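Local coordinates for 3-dehydroquinate dehydratase (Clostridium difficile, PDB 4H3D) that catalyses the cis-dehydration of 3-dehydroquinate to 3-dehydroshikimate through an imine intermediate, the third step of the chorismate pathway to aromatic amino acids, at the 5-hydroxy-6-methyl-4-oxo-4H-pyran-2-carboxylic acid site and the interface of chains A and B. Sequence-based numbering; all coordinates share one arbitrary frame. Chains: chain A/B, 3-dehydroquinate dehydratase.

Contact 1 is the active site of the type I dehydroquinase TIM barrel, occupied by a ligand bonded covalently to A:Lys174; contact 2 is part of a two-fold symmetric face between chains A and B, in keeping with a homodimer or homotetramer. Their C-alpha centres lie about 17 Å apart, and contact 2 is centred about 18 Å from A:Lys174. They share no residue, yet the 3-10 helix 211-217 ends on A:Arg217 of contact 1, and A:Cys219 and helix 220-223 of contact 2 follow within a few residues. Dimer packing may therefore steady the carboxylate-binding segment, although the ligand-contacting residues of contact 1 all come from chain A.

Contact 1: the 5-hydroxy-6-methyl-4-oxo-4H-pyran-2-carboxylic acid site. Residues chain A 86, 147, 149, 174, 207, 217, 229, 240. With SHL (5-hydroxy-6-methyl-4-oxo-4H-pyran-2-carboxylic acid), chain C.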
# COMPACT_ATOMS: atom_id res chain seq x y z
N ARG A 86 9.33 -24.67 -9.36
CA ARG A 86 9.29 -23.58 -10.32
C ARG A 86 10.22 -23.95 -11.46
O ARG A 86 11.41 -24.21 -11.24
CB ARG A 86 9.74 -22.28 -9.65
CG ARG A 86 9.70 -21.07 -10.54
CD ARG A 86 8.31 -20.73 -11.04
NE ARG A 86 7.36 -20.38 -9.99
CZ ARG A 86 6.20 -21.00 -9.76
NH1 ARG A 86 5.76 -22.02 -10.52
NH2 ARG A 86 5.42 -20.55 -8.77
N HIS A 147 4.00 -16.30 -14.95
CA HIS A 147 4.95 -15.26 -14.65
C HIS A 147 5.41 -14.50 -15.89
O HIS A 147 5.60 -15.09 -16.96
CB HIS A 147 6.19 -15.90 -14.05
CG HIS A 147 5.93 -16.65 -12.79
ND1 HIS A 147 5.36 -17.91 -12.78
CD2 HIS A 147 6.17 -16.34 -11.51
CE1 HIS A 147 5.24 -18.32 -11.54
NE2 HIS A 147 5.73 -17.38 -10.74
N PHE A 149 8.55 -11.88 -16.34
CA PHE A 149 9.66 -11.18 -15.72
C PHE A 149 10.15 -10.00 -16.51
O PHE A 149 11.01 -9.28 -16.05
CB PHE A 149 10.81 -12.14 -15.47
CG PHE A 149 10.56 -13.08 -14.33
CD1 PHE A 149 9.95 -14.29 -14.54
CD2 PHE A 149 10.97 -12.75 -13.05
CE1 PHE A 149 9.72 -15.16 -13.48
CE2 PHE A 149 10.73 -13.61 -12.00
CZ PHE A 149 10.11 -14.81 -12.21
N LYS A 174 -2.88 -17.81 -10.13
CA LYS A 174 -1.80 -16.97 -9.66
C LYS A 174 -1.05 -16.31 -10.80
O LYS A 174 -0.63 -16.98 -11.75
CB LYS A 174 -0.78 -17.78 -8.84
CG LYS A 174 0.44 -16.94 -8.36
CD LYS A 174 1.49 -17.78 -7.64
CE LYS A 174 2.58 -16.88 -7.04
NZ LYS A 174 3.74 -17.63 -6.46
N MET A 207 0.48 -10.33 -8.08
CA MET A 207 1.50 -9.47 -7.58
C MET A 207 2.26 -8.79 -8.72
O MET A 207 2.32 -9.30 -9.85
CB MET A 207 2.46 -10.23 -6.67
CG MET A 207 3.36 -11.19 -7.40
SD MET A 207 4.33 -12.16 -6.23
CE MET A 207 3.06 -13.28 -5.67
N ARG A 217 1.79 -6.22 -2.68
CA ARG A 217 1.85 -7.29 -1.69
C ARG A 217 1.14 -6.89 -0.42
O ARG A 217 0.91 -7.73 0.46
CB ARG A 217 3.30 -7.62 -1.34
CG ARG A 217 4.16 -7.99 -2.50
CD ARG A 217 5.58 -8.20 -2.08
NE ARG A 217 6.44 -8.49 -3.23
CZ ARG A 217 6.73 -9.71 -3.67
NH1 ARG A 217 6.24 -10.78 -3.05
NH2 ARG A 217 7.53 -9.86 -4.71
N PHE A 229 3.07 -13.06 -0.49
CA PHE A 229 4.31 -13.73 -0.19
C PHE A 229 5.36 -12.82 0.48
O PHE A 229 5.71 -11.75 -0.05
CB PHE A 229 4.87 -14.33 -1.47
CG PHE A 229 4.08 -15.50 -1.99
CD1 PHE A 229 2.85 -15.30 -2.61
CD2 PHE A 229 4.55 -16.80 -1.85
CE1 PHE A 229 2.11 -16.38 -3.09
CE2 PHE A 229 3.82 -17.88 -2.33
CZ PHE A 229 2.59 -17.66 -2.95
N GLN A 240 11.19 -7.53 -2.08
CA GLN A 240 10.67 -8.53 -1.12
C GLN A 240 10.47 -7.86 0.24
O GLN A 240 11.15 -6.89 0.57
CB GLN A 240 11.64 -9.72 -0.96
CG GLN A 240 11.90 -10.56 -2.24
CD GLN A 240 10.70 -11.42 -2.70
OE1 GLN A 240 9.73 -11.64 -1.96
NE2 GLN A 240 10.78 -11.91 -3.94
OAD SHL C . 8.26 -12.30 -5.52
CAH SHL C . 7.51 -13.22 -5.12
OAA SHL C . 7.13 -13.29 -3.92
CAK SHL C . 7.06 -14.27 -6.01
OAG SHL C . 6.10 -15.18 -5.47
CAF SHL C . 5.69 -16.27 -6.24
CAL SHL C . 4.84 -17.15 -5.66
CAJ SHL C . 6.23 -16.41 -7.47
OAC SHL C . 5.87 -17.45 -8.23
CAI SHL C . 7.12 -15.50 -7.96
CAE SHL C . 7.51 -14.42 -7.26
OAB SHL C . 7.62 -15.67 -9.19
O HOH W 1 6.57 -19.60 -6.18
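One face of the A:Phe229 ring carries CAL, the ligand's 6-methyl carbon, here bonded to the lysine, 3.6 Å from the ring centroid, while the pyranone ring stands edge-to-face to the phenyl at 89°. The A:His147 imidazole meets the ligand edge-on, with CAJ in its plane, and its CE1 sits over one face of the A:Arg86 guanidinium. The A:Arg217 guanidinium receives the carboxylate at its edge.

A:Lys174, the Schiff-base lysine, reaches the ligand as an extended chain, CG anti to the backbone N (chi1 177°). Its NZ is bonded to CAL at 1.4 Å, so the modified comenic acid is held covalently. At the other end A:Arg217 grips the carboxylate end-on: NH1 gives a hydrogen bond to OAA at 2.8 Å and NH2 a salt bridge to OAD at 2.7 Å, both almost straight and in the guanidinium plane. OAD also accepts from NE2 of the poorly ordered A:Gln240.

NE2 of the proton donor/acceptor A:His147 makes a nearly linear 2.5 Å hydrogen bond with the ring hydroxyl OAC and lies 3.0 Å from the 4-oxo OAB. A:Arg86 NH2 adds a bent bond to OAC, water 1 bridges the two, and A:Lys174 NZ lies 2.8 Å from OAC; A:Arg86 probably favours negative charge there. A:Met207, its CG in the crowded position (chi1 71°) and chi2 extended, lays SD 3.5 Å from ring carbon CAK and turns CE towards OAG.

Contact 2: the interface of chains A and B. Residues chain A 186, 189-190, 193, 219, 222-223; chain B 182, 185-186, 189, 212, 215.
The amide nitrogen ND2 of A:Asn193 is held by a hydrogen bond, within chain A, to the backbone carbonyl O of A:Phe223 at 3.1 Å. The bond is fairly straight (163° at H) and lies in the amide plane, but the donor stands above the carbonyl plane. It ties helix 182-199 to the end of helix 220-223 and helps to fix the amide, which crosses B:Glu182 at about a right angle. There the amide OD1 touches the B:Glu182 methylene CB at 3.3 Å. The B:Glu182 chain, bent at chi2 (80°), turns its carboxylate towards water 2, which lies 2.6 Å from OE2 and also meets the backbone O of A:Ile222. This water links the two chains.

Much of the rest of this patch is apolar packing, largely between helical segments; the protein is a homodimer or homotetramer, and this two-fold face is likely to serve that assembly. B:Leu186, with CG anti to its carbonyl carbon (chi1 -59°), splits its branches: CD1 presses on the backbone of A:Glu190, 3.5 Å from CA, whereas CD2 reaches the rim of A:Phe223, 3.7 Å from CE1. That phenyl also slides past B:Glu182 in the opposite direction and meets B:Ile215 through CE2. One of its faces is covered within chain A by CG2 of A:Ile222, and CB of A:Cys219 lies at its edge.

B:Ile215, with CG1 anti to the backbone N and the chain extended, points its CD1 at A:Leu189, tip to tip. A:Ile222 crosses B:Met212 at about a right angle, its CD1 3.9 Å from CA. CD2 of A:Leu186 and CD2 of B:Leu186, the same atom of the two copies, lie 3.9 Å apart, so the two-fold axis probably runs close by. A:Leu186 also crosses B:Leu189 obliquely, with CD2 of A:Leu186 lying 3.8 Å from CB of B:Leu189.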
# COMPACT_ATOMS: atom_id res chain seq x y z
N LEU A 186 -0.28 -0.20 -11.39
CA LEU A 186 -1.72 0.09 -11.33
C LEU A 186 -2.48 -0.84 -12.29
O LEU A 186 -3.59 -1.25 -11.99
CB LEU A 186 -2.00 1.56 -11.67
CG LEU A 186 -1.29 2.60 -10.77
CD1 LEU A 186 -1.55 4.06 -11.25
CD2 LEU A 186 -1.70 2.41 -9.33
N LEU A 189 -2.94 -4.07 -10.47
CA LEU A 189 -4.00 -3.91 -9.45
C LEU A 189 -5.41 -3.80 -10.08
O LEU A 189 -6.36 -4.37 -9.57
CB LEU A 189 -3.72 -2.70 -8.55
CG LEU A 189 -2.47 -2.82 -7.63
CD1 LEU A 189 -2.19 -1.52 -6.82
CD2 LEU A 189 -2.64 -4.00 -6.68
N GLU A 190 -5.52 -3.07 -11.20
CA GLU A 190 -6.81 -2.90 -11.89
C GLU A 190 -7.32 -4.26 -12.42
O GLU A 190 -8.52 -4.59 -12.29
CB GLU A 190 -6.70 -1.87 -13.03
CG GLU A 190 -8.05 -1.38 -13.55
CD GLU A 190 -7.93 -0.38 -14.72
OE1 GLU A 190 -8.88 -0.30 -15.55
OE2 GLU A 190 -6.88 0.30 -14.82
N ASN A 193 -8.66 -6.44 -9.47
CA ASN A 193 -10.00 -6.12 -8.97
C ASN A 193 -11.07 -6.41 -10.03
O ASN A 193 -12.16 -6.81 -9.68
CB ASN A 193 -10.09 -4.68 -8.47
CG ASN A 193 -11.33 -4.43 -7.68
OD1 ASN A 193 -12.20 -3.70 -8.10
ND2 ASN A 193 -11.44 -5.08 -6.52
N CYS A 219 -1.82 -4.57 -0.31
CA CYS A 219 -3.22 -4.13 -0.46
C CYS A 219 -4.20 -5.17 -1.00
O CYS A 219 -5.25 -4.81 -1.55
CB CYS A 219 -3.26 -2.90 -1.37
SG CYS A 219 -2.75 -3.26 -3.08
N ILE A 222 -8.16 -5.00 -0.23
CA ILE A 222 -8.93 -4.04 -1.01
C ILE A 222 -9.07 -4.44 -2.47
O ILE A 222 -10.15 -4.39 -3.02
CB ILE A 222 -8.34 -2.62 -0.94
CG1 ILE A 222 -8.44 -2.06 0.49
CG2 ILE A 222 -9.10 -1.65 -1.91
CD1 ILE A 222 -9.91 -1.96 0.99
N PHE A 223 -7.97 -4.84 -3.11
CA PHE A 223 -8.02 -5.10 -4.54
C PHE A 223 -8.38 -6.51 -4.97
O PHE A 223 -8.86 -6.70 -6.08
CB PHE A 223 -6.77 -4.55 -5.21
CG PHE A 223 -6.65 -3.05 -5.06
CD1 PHE A 223 -7.41 -2.20 -5.83
CD2 PHE A 223 -5.81 -2.50 -4.11
CE1 PHE A 223 -7.33 -0.82 -5.69
CE2 PHE A 223 -5.72 -1.12 -3.95
CZ PHE A 223 -6.48 -0.28 -4.76
N GLU B 182 -13.06 0.74 -6.29
CA GLU B 182 -11.64 0.46 -6.22
C GLU B 182 -10.90 1.12 -7.37
O GLU B 182 -9.80 1.65 -7.19
CB GLU B 182 -11.38 -1.06 -6.23
CG GLU B 182 -11.89 -1.79 -4.99
CD GLU B 182 -13.39 -2.07 -5.02
OE1 GLU B 182 -14.08 -1.71 -6.02
OE2 GLU B 182 -13.88 -2.67 -4.04
N VAL B 185 -9.65 4.67 -6.71
CA VAL B 185 -8.39 4.77 -5.94
C VAL B 185 -7.23 4.74 -6.93
O VAL B 185 -6.29 5.55 -6.83
CB VAL B 185 -8.24 3.63 -4.95
CG1 VAL B 185 -6.91 3.77 -4.20
CG2 VAL B 185 -9.40 3.58 -3.97
N LEU B 186 -7.29 3.82 -7.89
CA LEU B 186 -6.24 3.70 -8.89
C LEU B 186 -6.16 4.96 -9.78
O LEU B 186 -5.07 5.39 -10.16
CB LEU B 186 -6.43 2.42 -9.74
CG LEU B 186 -6.41 1.09 -8.94
CD1 LEU B 186 -6.58 -0.11 -9.86
CD2 LEU B 186 -5.11 0.94 -8.14
N LEU B 189 -4.22 7.55 -7.97
CA LEU B 189 -2.79 7.19 -8.06
C LEU B 189 -2.22 7.44 -9.47
O LEU B 189 -1.08 7.90 -9.61
CB LEU B 189 -2.56 5.74 -7.62
CG LEU B 189 -2.80 5.44 -6.13
CD1 LEU B 189 -2.54 3.95 -5.85
CD2 LEU B 189 -1.92 6.32 -5.23
N MET B 212 -10.99 2.20 1.65
CA MET B 212 -10.62 1.78 0.31
C MET B 212 -9.41 2.56 -0.24
O MET B 212 -8.63 2.01 -1.02
CB MET B 212 -11.86 2.01 -0.60
CG MET B 212 -11.76 1.54 -2.01
SD MET B 212 -13.36 1.71 -2.87
CE MET B 212 -14.35 0.52 -1.98
N ILE B 215 -4.22 2.85 0.60
CA ILE B 215 -2.99 2.63 -0.18
C ILE B 215 -2.38 3.96 -0.60
O ILE B 215 -1.15 4.11 -0.66
CB ILE B 215 -3.27 1.76 -1.47
CG1 ILE B 215 -1.97 1.54 -2.28
CG2 ILE B 215 -4.33 2.41 -2.37
CD1 ILE B 215 -2.18 0.73 -3.60
O HOH W 2 -12.43 -3.21 -1.90